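Local coordinates for alpha-/beta-galactoside alpha-2,3-sialyltransferase (Photobacterium phosphoreum, PDB 2ZWI), which probably transfers sialic acid from CMP-sialic acid to galactosides, forming alpha-2,3 linkages, and has a GT-B type fold that binds CMP, at residues S67-N72 with K94-L99. Numbering follows the deposited sequence. Where two conformers were deposited one is given.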
# COMPACT_ATOMS: atom_id res chain seq x y z
N SER A 67 26.25 -14.41 -1.74
CA SER A 67 27.71 -14.27 -1.69
C SER A 67 28.15 -13.50 -0.44
O SER A 67 29.16 -13.84 0.18
CB SER A 67 28.28 -13.66 -2.98
OG SER A 67 27.82 -12.34 -3.20
N MET A 68 27.37 -12.49 -0.04
CA MET A 68 27.64 -11.77 1.21
C MET A 68 27.58 -12.70 2.43
O MET A 68 28.47 -12.65 3.30
CB MET A 68 26.67 -10.60 1.40
CG MET A 68 26.84 -9.52 0.35
SD MET A 68 25.84 -8.05 0.63
CE MET A 68 26.83 -7.27 1.91
N ILE A 69 26.54 -13.53 2.49
CA ILE A 69 26.40 -14.50 3.59
C ILE A 69 27.56 -15.49 3.60
O ILE A 69 28.01 -15.92 4.67
CB ILE A 69 25.02 -15.21 3.56
CG1 ILE A 69 23.91 -14.22 3.90
CG2 ILE A 69 24.97 -16.35 4.57
CD1 ILE A 69 22.54 -14.66 3.48
N LEU A 70 28.07 -15.83 2.41
CA LEU A 70 29.18 -16.78 2.29
C LEU A 70 30.52 -16.27 2.87
O LEU A 70 31.43 -17.07 3.11
CB LEU A 70 29.35 -17.28 0.84
CG LEU A 70 28.29 -18.27 0.29
CD1 LEU A 70 28.74 -18.83 -1.04
CD2 LEU A 70 28.01 -19.41 1.26
N THR A 71 30.61 -14.97 3.10
CA THR A 71 31.79 -14.36 3.72
C THR A 71 31.86 -14.66 5.22
O THR A 71 32.90 -14.41 5.86
CB THR A 71 31.83 -12.82 3.53
OG1 THR A 71 30.81 -12.20 4.32
CG2 THR A 71 31.65 -12.45 2.05
N ASN A 72 30.76 -15.18 5.77
CA ASN A 72 30.63 -15.54 7.19
C ASN A 72 30.47 -14.34 8.13
O ASN A 72 30.47 -14.50 9.35
CB ASN A 72 31.81 -16.42 7.66
CG ASN A 72 31.71 -17.84 7.14
OD1 ASN A 72 32.64 -18.35 6.49
ND2 ASN A 72 30.60 -18.50 7.43
N LYS A 94 14.11 -18.95 1.77
CA LYS A 94 14.56 -20.23 1.21
C LYS A 94 16.06 -20.21 0.86
O LYS A 94 16.80 -21.11 1.26
CB LYS A 94 13.70 -20.56 -0.03
CG LYS A 94 14.00 -21.88 -0.75
CD LYS A 94 12.70 -22.47 -1.32
CE LYS A 94 12.48 -22.18 -2.80
NZ LYS A 94 12.50 -23.47 -3.60
N SER A 95 16.50 -19.16 0.17
CA SER A 95 17.89 -19.05 -0.28
C SER A 95 18.87 -18.89 0.89
O SER A 95 19.93 -19.52 0.90
CB SER A 95 18.05 -17.90 -1.28
OG SER A 95 17.11 -18.02 -2.34
N ILE A 96 18.52 -18.04 1.86
CA ILE A 96 19.31 -17.86 3.08
C ILE A 96 19.45 -19.15 3.91
O ILE A 96 20.57 -19.53 4.29
CB ILE A 96 18.73 -16.73 3.99
CG1 ILE A 96 18.77 -15.38 3.27
CG2 ILE A 96 19.49 -16.66 5.33
CD1 ILE A 96 17.97 -14.29 3.97
N GLU A 97 18.32 -19.80 4.20
CA GLU A 97 18.28 -21.04 5.00
C GLU A 97 19.06 -22.19 4.35
O GLU A 97 19.70 -22.98 5.05
CB GLU A 97 16.84 -21.51 5.24
CG GLU A 97 15.94 -20.53 6.02
CD GLU A 97 16.18 -20.53 7.53
OE1 GLU A 97 17.24 -21.03 7.99
OE2 GLU A 97 15.29 -20.03 8.27
N ALA A 98 18.97 -22.29 3.02
CA ALA A 98 19.67 -23.32 2.23
C ALA A 98 21.17 -23.32 2.51
O ALA A 98 21.77 -24.38 2.67
CB ALA A 98 19.42 -23.11 0.75
N LEU A 99 21.75 -22.13 2.58
CA LEU A 99 23.18 -21.94 2.81
C LEU A 99 23.65 -22.52 4.15
O LEU A 99 24.84 -22.84 4.30
CB LEU A 99 23.56 -20.46 2.68
CG LEU A 99 23.36 -19.75 1.34
CD1 LEU A 99 23.73 -18.27 1.47
CD2 LEU A 99 24.16 -20.41 0.20
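Two neighbouring helices of a Rossmann-like domain of the GT-B fold meet here at their C-terminal ends: I69 and L70 from helix 58-70 pack against I96 and L99 from helix 86-98. Helix 86-98 is the crossover of the beta-alpha-beta unit between the adjacent parallel strands 74-82 and 104-110, and helix 58-70 leads into the first of these strands.

I69 does most of the work on its side, because its two branches go to different partners. With CG1 beside the backbone N (chi1 -68°) and the chain extended beyond it, CD1 reaches across until it lies 3.8 Å from CG1 of I96, with I96 CG2 a little farther at 4.1 Å; the two isoleucine side chains run at about a right angle to each other. The other branch, CG2, is met by L99, whose CD1 methyl sits 3.9 Å from I69 CG2 and just as close to I69 CB. L99 thus puts one methyl against the beta-branch of I69 and sends the second outward, where its CD2 comes within 4.1 Å of L70 CD2, the two leucines crossing nearly perpendicular.

Both isoleucines are buried and also touch T103 in the loop before strand 104-110, while I96 reaches I105 on that strand and L65, one turn before I69 on helix 58-70. Behind the contact, T71 OG1 donates to M68 O at 2.6 Å, in the carbonyl plane, and T71 N also binds that oxygen. N72 then turns to positive phi.

No hydrogen bond or charge pair links the two segments; aliphatic packing alone joins them. With no directional bond to set their mutual rotation, it rests on the shape fit of branched side chains, closer at the buried isoleucines and slacker at the leucine pair.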